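Local atomic coordinates of dihydroxyacetone kinase (Citrobacter freundii, PDB entry 1UN8), a protein that phosphorylates dihydroxyacetone with ATP as a homodimer, giving dihydroxyacetone phosphate and ADP in glycerol fermentation. Residues A[11-16]-A[37-42]; A[69-74]-A[165-170]; A[193-198]-A[215-220]. All coordinates share one frame; numbering follows the deposited sequence.

In the fold
The three contacts follow one another along the chain, all within the N-terminal DhaK region, and none nests in or crosses another. Contact 1 closes first: helix 12-22 and strand 29-32 lead round to strand 40-43, whose approach packs on the start of that helix. Contact 2 spans 90 intervening residues, joining the loop before strand 76-80 to the end of helix 155-167. V41 of strand 40-43 touches I69, so contact 2 packs beside the sheet that contact 1 reaches. Contact 3 lies at the second mixed sheet, bringing together the loops after strands 186-192 and 213-215, the latter carrying the active-site H220. Contacts 1 and 3 also reach the second subunit.

Contact 1 (A[11-16]-A[37-42]); sequences HLVSDV and AIRIVV
R39 lays the aliphatic part of its side chain on the first turn of helix 12-22, against V13 and S14. Its CB is directed toward the helix, and the chain runs outward until a bend at chi3 (-59°) turns the guanidinium aside. It is therefore a methylene that does the touching: CD of R39 lies 3.6 Å from CG1 of V13, the methyl anti to its backbone N (chi1 172°), while NE of R39 is 4.1 Å from the same methyl. The two side chains cross at about a right angle. CD of R39 also comes within 4.0 Å of the backbone N of S14. The hydroxyl of S14 hydrogen-bonds to R31 on strand 29-32. The contact is van der Waals packing, although one partner is an arginine. Through its backbone R39 pairs with C79 of strand 76-80, and the residues that follow it, I40 to V42, continue into strand 40-43 between strands 29-32 and 76-80. The same helix meets the second subunit through D15, salt-bridged to R274 of that chain. V13 rests additionally on C79, and its side chain is about 4 Å from that of the substrate-binding S59. The arrangement is helix-on-sheet packing at the edge of the dihydroxyacetone site of the DhaK fold.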
ATOM      1  N   HIS A  11     -23.072  -0.412   2.714  1.00 50.44           N
ATOM      2  CA  HIS A  11     -22.455   0.600   3.589  1.00 48.85           C
ATOM      3  C   HIS A  11     -20.960   0.782   3.319  1.00 46.66           C
ATOM      4  O   HIS A  11     -20.299   1.609   3.961  1.00 45.52           O
ATOM      5  CB  HIS A  11     -22.653   0.221   5.060  1.00 52.07           C
ATOM      6  CG  HIS A  11     -24.088   0.226   5.500  1.00 56.90           C
ATOM      7  ND1 HIS A  11     -24.486  -0.206   6.749  1.00 59.39           N
ATOM      8  CD2 HIS A  11     -25.218   0.614   4.860  1.00 57.56           C
ATOM      9  CE1 HIS A  11     -25.798  -0.087   6.856  1.00 58.72           C
ATOM     10  NE2 HIS A  11     -26.265   0.409   5.724  1.00 57.78           N
ATOM     11  N   LEU A  12     -20.446   0.008   2.365  1.00 45.10           N
ATOM     12  CA  LEU A  12     -19.031   0.007   1.989  1.00 44.55           C
ATOM     13  C   LEU A  12     -18.407   1.396   1.913  1.00 45.04           C
ATOM     14  O   LEU A  12     -17.516   1.731   2.711  1.00 44.74           O
ATOM     15  CB  LEU A  12     -18.870  -0.716   0.639  1.00 46.09           C
ATOM     16  CG  LEU A  12     -17.546  -1.200   0.009  1.00 45.10           C
ATOM     17  CD1 LEU A  12     -16.382  -0.295   0.380  1.00 44.55           C
ATOM     18  CD2 LEU A  12     -17.272  -2.614   0.440  1.00 44.89           C
ATOM     19  N   VAL A  13     -18.855   2.199   0.951  1.00 44.56           N
ATOM     20  CA  VAL A  13     -18.306   3.539   0.783  1.00 45.13           C
ATOM     21  C   VAL A  13     -18.451   4.381   2.042  1.00 45.24           C
ATOM     22  O   VAL A  13     -17.517   5.090   2.430  1.00 45.44           O
ATOM     23  CB  VAL A  13     -18.974   4.273  -0.387  1.00 46.82           C
ATOM     24  CG1 VAL A  13     -18.530   5.731  -0.404  1.00 45.89           C
ATOM     25  CG2 VAL A  13     -18.611   3.589  -1.697  1.00 46.16           C
ATOM     26  N   SER A  14     -19.615   4.306   2.684  1.00 44.67           N
ATOM     27  CA  SER A  14     -19.825   5.070   3.903  1.00 44.58           C
ATOM     28  C   SER A  14     -18.818   4.662   4.975  1.00 45.32           C
ATOM     29  O   SER A  14     -18.257   5.514   5.673  1.00 46.63           O
ATOM     30  CB  SER A  14     -21.232   4.854   4.440  1.00 46.07           C
ATOM     31  OG  SER A  14     -21.415   5.610   5.626  1.00 43.26           O
ATOM     32  N   ASP A  15     -18.582   3.363   5.115  1.00 43.39           N
ATOM     33  CA  ASP A  15     -17.617   2.919   6.109  1.00 44.41           C
ATOM     34  C   ASP A  15     -16.198   3.440   5.799  1.00 45.16           C
ATOM     35  O   ASP A  15     -15.436   3.792   6.712  1.00 45.06           O
ATOM     36  CB  ASP A  15     -17.627   1.386   6.212  1.00 45.31           C
ATOM     37  CG  ASP A  15     -18.960   0.842   6.745  1.00 46.49           C
ATOM     38  OD1 ASP A  15     -19.620   1.548   7.536  1.00 46.28           O
ATOM     39  OD2 ASP A  15     -19.341  -0.297   6.390  1.00 47.23           O
ATOM     40  N   VAL A  16     -15.845   3.505   4.514  1.00 44.15           N
ATOM     41  CA  VAL A  16     -14.531   3.999   4.113  1.00 42.24           C
ATOM     42  C   VAL A  16     -14.393   5.451   4.554  1.00 43.10           C
ATOM     43  O   VAL A  16     -13.365   5.865   5.074  1.00 44.32           O
ATOM     44  CB  VAL A  16     -14.334   3.910   2.561  1.00 40.87           C
ATOM     45  CG1 VAL A  16     -13.135   4.738   2.124  1.00 37.96           C
ATOM     46  CG2 VAL A  16     -14.132   2.469   2.149  1.00 38.34           C
ATOM     47  N   ALA A  37     -28.006   7.967   0.458  1.00 56.81           N
ATOM     48  CA  ALA A  37     -27.511   7.750  -0.894  1.00 55.20           C
ATOM     49  C   ALA A  37     -26.577   8.855  -1.383  1.00 54.46           C
ATOM     50  O   ALA A  37     -26.047   8.778  -2.485  1.00 55.59           O
ATOM     51  CB  ALA A  37     -28.675   7.589  -1.847  1.00 54.18           C
ATOM     52  N   ILE A  38     -26.386   9.891  -0.576  1.00 53.14           N
ATOM     53  CA  ILE A  38     -25.480  10.969  -0.944  1.00 52.09           C
ATOM     54  C   ILE A  38     -24.313  10.871   0.017  1.00 52.21           C
ATOM     55  O   ILE A  38     -24.503  10.893   1.234  1.00 53.47           O
ATOM     56  CB  ILE A  38     -26.158  12.365  -0.830  1.00 52.61           C
ATOM     57  CG1 ILE A  38     -27.057  12.590  -2.046  1.00 52.92           C
ATOM     58  CG2 ILE A  38     -25.122  13.475  -0.756  1.00 50.57           C
ATOM     59  CD1 ILE A  38     -28.539  12.799  -1.702  1.00 55.56           C
ATOM     60  N   ARG A  39     -23.107  10.757  -0.528  1.00 51.35           N
ATOM     61  CA  ARG A  39     -21.917  10.622   0.301  1.00 50.31           C
ATOM     62  C   ARG A  39     -20.907  11.728   0.032  1.00 49.37           C
ATOM     63  O   ARG A  39     -20.010  11.590  -0.798  1.00 49.32           O
ATOM     64  CB  ARG A  39     -21.307   9.230   0.078  1.00 50.90           C
ATOM     65  CG  ARG A  39     -21.939   8.168   0.985  1.00 53.45           C
ATOM     66  CD  ARG A  39     -21.834   6.760   0.436  1.00 55.90           C
ATOM     67  NE  ARG A  39     -22.486   6.688  -0.866  1.00 59.48           N
ATOM     68  CZ  ARG A  39     -23.162   5.638  -1.318  1.00 59.91           C
ATOM     69  NH1 ARG A  39     -23.295   4.544  -0.579  1.00 58.89           N
ATOM     70  NH2 ARG A  39     -23.707   5.690  -2.523  1.00 61.77           N
ATOM     71  N   ILE A  40     -21.066  12.826   0.763  1.00 48.17           N
ATOM     72  CA  ILE A  40     -20.205  13.985   0.623  1.00 47.74           C
ATOM     73  C   ILE A  40     -19.357  14.269   1.852  1.00 48.64           C
ATOM     74  O   ILE A  40     -19.849  14.267   2.981  1.00 48.96           O
ATOM     75  CB  ILE A  40     -21.032  15.247   0.347  1.00 48.05           C
ATOM     76  CG1 ILE A  40     -22.010  14.980  -0.800  1.00 48.98           C
ATOM     77  CG2 ILE A  40     -20.098  16.410   0.055  1.00 45.51           C
ATOM     78  CD1 ILE A  40     -22.486  16.255  -1.519  1.00 51.62           C
ATOM     79  N   VAL A  41     -18.074  14.511   1.624  1.00 49.26           N
ATOM     80  CA  VAL A  41     -17.169  14.836   2.707  1.00 50.41           C
ATOM     81  C   VAL A  41     -16.750  16.249   2.419  1.00 52.74           C
ATOM     82  O   VAL A  41     -16.441  16.588   1.280  1.00 53.13           O
ATOM     83  CB  VAL A  41     -15.917  13.965   2.723  1.00 50.03           C
ATOM     84  CG1 VAL A  41     -14.915  14.518   3.741  1.00 48.19           C
ATOM     85  CG2 VAL A  41     -16.293  12.544   3.084  1.00 50.03           C
ATOM     86  N   VAL A  42     -16.750  17.079   3.448  1.00 54.63           N
ATOM     87  CA  VAL A  42     -16.385  18.470   3.269  1.00 56.23           C
ATOM     88  C   VAL A  42     -15.431  18.916   4.360  1.00 56.80           C
ATOM     89  O   VAL A  42     -15.343  18.280   5.405  1.00 57.66           O
ATOM     90  CB  VAL A  42     -17.634  19.365   3.298  1.00 55.86           C
ATOM     91  CG1 VAL A  42     -18.082  19.596   4.735  1.00 55.30           C
ATOM     92  CG2 VAL A  42     -17.337  20.663   2.596  1.00 56.94           C
TER

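Contact 2 (A[69-74]-A[165-170]); sequences IGKGML and FAERGY
E167, on the last turn of helix 155-167, reaches across to the type II turn G70-M73 and sets its carboxylate beside K71 and G72. CG of E167 sits anti to the carbonyl carbon, and a single bend at chi2 (-75°) turns the carboxylate to the turn. The closest approach is made by CG of E167, 3.1 Å from the backbone N of G72. OE1 of E167 accepts a hydrogen bond from the same N of G72 at 3.3 Å, a weak one with an N-H...O angle of 157°. The salt bridge to R43 of strand 40-43 is the main tie of OE1, to which the G72 amide adds this weak bond. OE1 also lies 3.3 Å from CA of K71. K71 meets E167 with its base, not its charge: the lysine chain, extended throughout with CG anti to the backbone N (chi1 -175°), crosses the glutamate at about a right angle. Its CG is 3.7 Å from OE2 of E167, whereas NZ runs on to 6.0 Å from OE2, too far for a salt bridge. The turn that offers the G72 amide is closed by M73 N to G70 O at 2.7 Å, and the positive phi of G72 suits its third position. On the other partner, a Schellman motif with G169 as C-prime residue ends the helix directly after E167. Among the neighbouring elements, M73 packs on H159 and K160 of helix 155-167, L74 and A166 meet strand 52-59, and I69 lies on V41 and R43, so the turn fits between the helix end and the sheet that contains strands 40-43 and 52-59.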
ATOM      1  N   ILE A  69      -8.714  16.734   0.556  1.00 15.99           N
ATOM      2  CA  ILE A  69      -9.640  17.782   0.976  1.00 17.35           C
ATOM      3  C   ILE A  69      -8.908  18.569   2.073  1.00 16.36           C
ATOM      4  O   ILE A  69      -8.310  17.976   2.976  1.00 18.07           O
ATOM      5  CB  ILE A  69     -10.940  17.168   1.552  1.00 16.75           C
ATOM      6  CG1 ILE A  69     -11.824  16.622   0.440  1.00 12.14           C
ATOM      7  CG2 ILE A  69     -11.701  18.196   2.409  1.00 14.53           C
ATOM      8  CD1 ILE A  69     -12.972  15.801   0.967  1.00 14.53           C
ATOM      9  N   GLY A  70      -8.956  19.891   1.988  1.00 16.68           N
ATOM     10  CA  GLY A  70      -8.323  20.752   2.976  1.00 18.25           C
ATOM     11  C   GLY A  70      -7.681  22.002   2.400  1.00 20.04           C
ATOM     12  O   GLY A  70      -7.568  22.161   1.163  1.00 15.99           O
ATOM     13  N   LYS A  71      -7.279  22.774   3.351  1.00 53.70           N
ATOM     14  CA  LYS A  71      -6.621  24.023   2.997  1.00 53.97           C
ATOM     15  C   LYS A  71      -5.536  23.822   1.938  1.00 53.39           C
ATOM     16  O   LYS A  71      -4.617  23.020   2.117  1.00 53.22           O
ATOM     17  CB  LYS A  71      -6.031  24.640   4.265  1.00 56.54           C
ATOM     18  CG  LYS A  71      -5.418  26.012   4.093  1.00 60.04           C
ATOM     19  CD  LYS A  71      -4.835  26.499   5.412  1.00 62.76           C
ATOM     20  CE  LYS A  71      -4.217  27.879   5.277  1.00 63.96           C
ATOM     21  NZ  LYS A  71      -3.572  28.287   6.555  1.00 66.00           N
ATOM     22  N   GLY A  72      -5.652  24.541   0.825  1.00 52.87           N
ATOM     23  CA  GLY A  72      -4.672  24.424  -0.244  1.00 51.85           C
ATOM     24  C   GLY A  72      -5.072  23.450  -1.344  1.00 52.14           C
ATOM     25  O   GLY A  72      -4.395  23.364  -2.381  1.00 50.18           O
ATOM     26  N   MET A  73      -6.160  22.707  -1.116  1.00 50.94           N
ATOM     27  CA  MET A  73      -6.656  21.736  -2.086  1.00 51.20           C
ATOM     28  C   MET A  73      -8.175  21.641  -2.092  1.00 51.41           C
ATOM     29  O   MET A  73      -8.867  22.633  -1.871  1.00 52.73           O
ATOM     30  CB  MET A  73      -6.052  20.344  -1.834  1.00 49.57           C
ATOM     31  CG  MET A  73      -4.583  20.236  -2.213  1.00 50.33           C
ATOM     32  SD  MET A  73      -3.872  18.564  -2.142  1.00 51.63           S
ATOM     33  CE  MET A  73      -4.086  18.044  -3.845  1.00 50.01           C
ATOM     34  N   LEU A  74      -8.686  20.440  -2.342  1.00 50.48           N
ATOM     35  CA  LEU A  74     -10.120  20.212  -2.421  1.00 50.51           C
ATOM     36  C   LEU A  74     -10.951  20.783  -1.286  1.00 49.86           C
ATOM     37  O   LEU A  74     -10.555  20.723  -0.125  1.00 49.57           O
ATOM     38  CB  LEU A  74     -10.382  18.712  -2.555  1.00 51.51           C
ATOM     39  CG  LEU A  74     -10.709  18.207  -3.967  1.00 52.26           C
ATOM     40  CD1 LEU A  74      -9.894  18.951  -5.014  1.00 51.42           C
ATOM     41  CD2 LEU A  74     -10.452  16.706  -4.025  1.00 52.32           C
ATOM     42  N   PHE A 165      -4.372  28.612  -6.025  1.00 54.86           N
ATOM     43  CA  PHE A 165      -5.034  29.850  -6.390  1.00 55.22           C
ATOM     44  C   PHE A 165      -6.342  30.103  -5.649  1.00 55.87           C
ATOM     45  O   PHE A 165      -6.591  31.222  -5.208  1.00 56.26           O
ATOM     46  CB  PHE A 165      -5.250  29.884  -7.905  1.00 55.10           C
ATOM     47  CG  PHE A 165      -3.967  29.976  -8.688  1.00 55.23           C
ATOM     48  CD1 PHE A 165      -3.279  31.183  -8.783  1.00 55.47           C
ATOM     49  CD2 PHE A 165      -3.407  28.845  -9.275  1.00 55.03           C
ATOM     50  CE1 PHE A 165      -2.046  31.263  -9.449  1.00 55.57           C
ATOM     51  CE2 PHE A 165      -2.176  28.910  -9.942  1.00 54.73           C
ATOM     52  CZ  PHE A 165      -1.494  30.124 -10.027  1.00 55.51           C
ATOM     53  N   ALA A 166      -7.171  29.077  -5.493  1.00 56.60           N
ATOM     54  CA  ALA A 166      -8.444  29.244  -4.799  1.00 57.44           C
ATOM     55  C   ALA A 166      -8.278  29.727  -3.358  1.00 58.65           C
ATOM     56  O   ALA A 166      -9.019  30.608  -2.913  1.00 59.48           O
ATOM     57  CB  ALA A 166      -9.234  27.941  -4.822  1.00 56.38           C
ATOM     58  N   GLU A 167      -7.320  29.154  -2.630  1.00 59.21           N
ATOM     59  CA  GLU A 167      -7.084  29.542  -1.239  1.00 60.59           C
ATOM     60  C   GLU A 167      -6.623  30.982  -1.125  1.00 60.02           C
ATOM     61  O   GLU A 167      -6.942  31.669  -0.158  1.00 60.87           O
ATOM     62  CB  GLU A 167      -6.037  28.630  -0.586  1.00 61.14           C
ATOM     63  CG  GLU A 167      -6.588  27.285  -0.146  1.00 63.55           C
ATOM     64  CD  GLU A 167      -7.422  27.374   1.121  1.00 64.03           C
ATOM     65  OE1 GLU A 167      -8.232  26.448   1.371  1.00 62.85           O
ATOM     66  OE2 GLU A 167      -7.253  28.362   1.870  1.00 64.82           O
ATOM     67  N   ARG A 168      -5.878  31.428  -2.129  1.00 58.96           N
ATOM     68  CA  ARG A 168      -5.345  32.776  -2.155  1.00 59.05           C
ATOM     69  C   ARG A 168      -6.295  33.804  -2.759  1.00 59.44           C
ATOM     70  O   ARG A 168      -5.868  34.821  -3.291  1.00 60.16           O
ATOM     71  CB  ARG A 168      -4.002  32.764  -2.881  1.00 58.03           C
ATOM     72  CG  ARG A 168      -2.990  31.942  -2.113  1.00 57.65           C
ATOM     73  CD  ARG A 168      -1.668  31.739  -2.823  1.00 57.37           C
ATOM     74  NE  ARG A 168      -0.724  31.082  -1.921  1.00 58.22           N
ATOM     75  CZ  ARG A 168      -0.894  29.861  -1.411  1.00 59.06           C
ATOM     76  NH1 ARG A 168      -1.972  29.145  -1.719  1.00 58.03           N
ATOM     77  NH2 ARG A 168       0.007  29.368  -0.566  1.00 59.61           N
ATOM     78  N   GLY A 169      -7.589  33.514  -2.670  1.00 59.70           N
ATOM     79  CA  GLY A 169      -8.609  34.420  -3.155  1.00 59.63           C
ATOM     80  C   GLY A 169      -8.711  34.781  -4.625  1.00 60.46           C
ATOM     81  O   GLY A 169      -9.475  35.693  -4.965  1.00 60.92           O
ATOM     82  N   TYR A 170      -7.972  34.113  -5.507  1.00 59.49           N
ATOM     83  CA  TYR A 170      -8.092  34.446  -6.921  1.00 58.60           C
ATOM     84  C   TYR A 170      -9.503  34.106  -7.393  1.00 58.41           C
ATOM     85  O   TYR A 170     -10.188  33.294  -6.781  1.00 58.71           O
ATOM     86  CB  TYR A 170      -7.070  33.685  -7.750  1.00 58.46           C
ATOM     87  CG  TYR A 170      -5.642  34.138  -7.547  1.00 57.74           C
ATOM     88  CD1 TYR A 170      -4.913  33.725  -6.435  1.00 58.03           C
ATOM     89  CD2 TYR A 170      -5.010  34.954  -8.496  1.00 57.74           C
ATOM     90  CE1 TYR A 170      -3.575  34.105  -6.268  1.00 59.63           C
ATOM     91  CE2 TYR A 170      -3.681  35.345  -8.348  1.00 58.05           C
ATOM     92  CZ  TYR A 170      -2.961  34.915  -7.232  1.00 61.16           C
ATOM     93  OH  TYR A 170      -1.630  35.275  -7.089  1.00 60.76           O
TER

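Contact 3 (A[193-198]-A[215-220]); sequences LSSCHL and LGMGIH
M217 and S195 make this contact almost entirely by van der Waals packing of a thioether on the backbone and side chain of S195. With chi1 (-175°) and chi2 both near anti, the methionine carries SD out to 3.6 Å from CA of S195, and the bend at chi3 turns CE to 4.0 Å from the backbone N of S195. SD of M217 is also 3.9 Å from CB and 4.0 Å from OG of S195, and the carbonyl O of S194 lies 4.1 Å from SD. Within the second segment, aliphatic CG1 of I219 stands 3.6 Å above one face of the H220 imidazole, offset toward the rim. Polar links lead elsewhere: S195 makes a backbone hydrogen bond to R207. Aromatic neighbours of H220, the active-site residue that forms the hemiaminal intermediate, lie outside the two segments: F83 and Y111 edge-to-face, and the ring of substrate-binding H61 with planes at about 75°. L193 and S194 pack on F5 and Q3 of the second subunit. In the fold, M217 also touches A192 of strand 186-192 and G216 makes a backbone hydrogen bond to G190, anchoring the H220-bearing loop to that strand just after strand 213-215, while L215 packs on helix 233-247.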
ATOM      1  N   LEU A 193       0.157  -5.721 -13.224  1.00 38.54           N
ATOM      2  CA  LEU A 193       0.415  -7.145 -13.366  1.00 37.55           C
ATOM      3  C   LEU A 193      -0.903  -7.884 -13.200  1.00 37.83           C
ATOM      4  O   LEU A 193      -1.062  -9.003 -13.681  1.00 40.33           O
ATOM      5  CB  LEU A 193       1.425  -7.615 -12.320  1.00 35.66           C
ATOM      6  CG  LEU A 193       2.761  -6.869 -12.393  1.00 37.25           C
ATOM      7  CD1 LEU A 193       3.774  -7.503 -11.430  1.00 35.58           C
ATOM      8  CD2 LEU A 193       3.282  -6.886 -13.823  1.00 34.98           C
ATOM      9  N   SER A 194      -1.852  -7.259 -12.521  1.00 36.93           N
ATOM     10  CA  SER A 194      -3.167  -7.868 -12.338  1.00 38.30           C
ATOM     11  C   SER A 194      -4.207  -6.825 -11.944  1.00 37.50           C
ATOM     12  O   SER A 194      -3.886  -5.798 -11.354  1.00 37.22           O
ATOM     13  CB  SER A 194      -3.130  -8.991 -11.289  1.00 35.93           C
ATOM     14  OG  SER A 194      -2.702  -8.511 -10.033  1.00 43.46           O
ATOM     15  N   SER A 195      -5.459  -7.081 -12.289  1.00 38.06           N
ATOM     16  CA  SER A 195      -6.500  -6.137 -11.941  1.00 37.96           C
ATOM     17  C   SER A 195      -6.767  -6.221 -10.436  1.00 38.24           C
ATOM     18  O   SER A 195      -6.046  -6.900  -9.710  1.00 39.36           O
ATOM     19  CB  SER A 195      -7.764  -6.420 -12.738  1.00 36.56           C
ATOM     20  OG  SER A 195      -8.655  -5.326 -12.654  1.00 36.90           O
ATOM     21  N   CYS A 196      -7.801  -5.543  -9.966  1.00 38.09           N
ATOM     22  CA  CYS A 196      -8.095  -5.518  -8.534  1.00 39.12           C
ATOM     23  C   CYS A 196      -9.192  -6.474  -8.092  1.00 38.49           C
ATOM     24  O   CYS A 196      -9.989  -6.947  -8.902  1.00 38.92           O
ATOM     25  CB  CYS A 196      -8.510  -4.098  -8.126  1.00 38.08           C
ATOM     26  SG  CYS A 196      -9.955  -3.527  -9.056  1.00 38.86           S
ATOM     27  N   HIS A 197      -9.227  -6.741  -6.792  1.00 38.68           N
ATOM     28  CA  HIS A 197     -10.259  -7.592  -6.222  1.00 39.50           C
ATOM     29  C   HIS A 197     -11.452  -6.698  -5.913  1.00 39.03           C
ATOM     30  O   HIS A 197     -11.319  -5.675  -5.253  1.00 38.99           O
ATOM     31  CB  HIS A 197      -9.773  -8.253  -4.931  1.00 40.16           C
ATOM     32  CG  HIS A 197      -8.722  -9.294  -5.148  1.00 41.92           C
ATOM     33  ND1 HIS A 197      -7.414  -9.125  -4.750  1.00 43.20           N
ATOM     34  CD2 HIS A 197      -8.780 -10.505  -5.752  1.00 41.45           C
ATOM     35  CE1 HIS A 197      -6.708 -10.185  -5.102  1.00 43.40           C
ATOM     36  NE2 HIS A 197      -7.514 -11.037  -5.712  1.00 44.31           N
ATOM     37  N   LEU A 198     -12.623  -7.086  -6.393  1.00 40.22           N
ATOM     38  CA  LEU A 198     -13.828  -6.311  -6.163  1.00 41.88           C
ATOM     39  C   LEU A 198     -14.577  -6.809  -4.939  1.00 43.98           C
ATOM     40  O   LEU A 198     -14.507  -7.987  -4.610  1.00 44.66           O
ATOM     41  CB  LEU A 198     -14.725  -6.395  -7.389  1.00 40.34           C
ATOM     42  CG  LEU A 198     -14.120  -5.800  -8.664  1.00 40.23           C
ATOM     43  CD1 LEU A 198     -15.035  -6.106  -9.845  1.00 34.86           C
ATOM     44  CD2 LEU A 198     -13.929  -4.283  -8.499  1.00 36.73           C
ATOM     45  N   LEU A 215       0.055  -2.805 -20.002  1.00 38.26           N
ATOM     46  CA  LEU A 215       0.315  -1.380 -20.029  1.00 38.14           C
ATOM     47  C   LEU A 215      -0.996  -0.629 -20.236  1.00 38.19           C
ATOM     48  O   LEU A 215      -1.784  -0.968 -21.124  1.00 38.31           O
ATOM     49  CB  LEU A 215       1.286  -1.042 -21.162  1.00 37.43           C
ATOM     50  CG  LEU A 215       1.640   0.434 -21.292  1.00 36.94           C
ATOM     51  CD1 LEU A 215       2.430   0.859 -20.072  1.00 38.23           C
ATOM     52  CD2 LEU A 215       2.461   0.669 -22.540  1.00 37.47           C
ATOM     53  N   GLY A 216      -1.238   0.380 -19.406  1.00 37.48           N
ATOM     54  CA  GLY A 216      -2.445   1.169 -19.553  1.00 36.19           C
ATOM     55  C   GLY A 216      -3.725   0.652 -18.929  1.00 36.32           C
ATOM     56  O   GLY A 216      -4.799   1.179 -19.214  1.00 35.25           O
ATOM     57  N   MET A 217      -3.644  -0.379 -18.095  1.00 37.41           N
ATOM     58  CA  MET A 217      -4.860  -0.874 -17.451  1.00 37.57           C
ATOM     59  C   MET A 217      -5.498   0.315 -16.708  1.00 37.81           C
ATOM     60  O   MET A 217      -4.812   1.063 -15.992  1.00 37.29           O
ATOM     61  CB  MET A 217      -4.537  -1.995 -16.466  1.00 36.83           C
ATOM     62  CG  MET A 217      -5.774  -2.622 -15.852  1.00 40.78           C
ATOM     63  SD  MET A 217      -5.439  -3.966 -14.658  1.00 43.65           S
ATOM     64  CE  MET A 217      -4.943  -5.300 -15.812  1.00 43.81           C
ATOM     65  N   GLY A 218      -6.801   0.487 -16.890  1.00 36.93           N
ATOM     66  CA  GLY A 218      -7.508   1.585 -16.254  1.00 38.12           C
ATOM     67  C   GLY A 218      -7.678   1.470 -14.754  1.00 38.71           C
ATOM     68  O   GLY A 218      -7.574   0.372 -14.201  1.00 40.16           O
ATOM     69  N   ILE A 219      -7.950   2.601 -14.095  1.00 38.36           N
ATOM     70  CA  ILE A 219      -8.127   2.615 -12.649  1.00 38.22           C
ATOM     71  C   ILE A 219      -9.438   1.973 -12.215  1.00 38.41           C
ATOM     72  O   ILE A 219      -9.742   1.906 -11.025  1.00 38.85           O
ATOM     73  CB  ILE A 219      -8.045   4.041 -12.084  1.00 37.65           C
ATOM     74  CG1 ILE A 219      -9.204   4.898 -12.608  1.00 37.93           C
ATOM     75  CG2 ILE A 219      -6.698   4.637 -12.439  1.00 36.25           C
ATOM     76  CD1 ILE A 219      -9.329   6.243 -11.920  1.00 34.83           C
ATOM     77  N   HIS A 220     -10.221   1.517 -13.185  1.00 37.99           N
ATOM     78  CA  HIS A 220     -11.465   0.826 -12.881  1.00 39.45           C
ATOM     79  C   HIS A 220     -11.295  -0.583 -13.431  1.00 39.03           C
ATOM     80  O   HIS A 220     -12.233  -1.362 -13.485  1.00 39.42           O
ATOM     81  CB  HIS A 220     -12.670   1.524 -13.527  1.00 39.62           C
ATOM     82  CG  HIS A 220     -12.891   2.922 -13.033  1.00 41.37           C
ATOM     83  ND1 HIS A 220     -12.590   4.036 -13.787  1.00 39.81           N
ATOM     84  CD2 HIS A 220     -13.319   3.384 -11.832  1.00 39.83           C
ATOM     85  CE1 HIS A 220     -12.819   5.122 -13.071  1.00 40.14           C
ATOM     86  NE2 HIS A 220     -13.262   4.754 -11.881  1.00 38.56           N
TER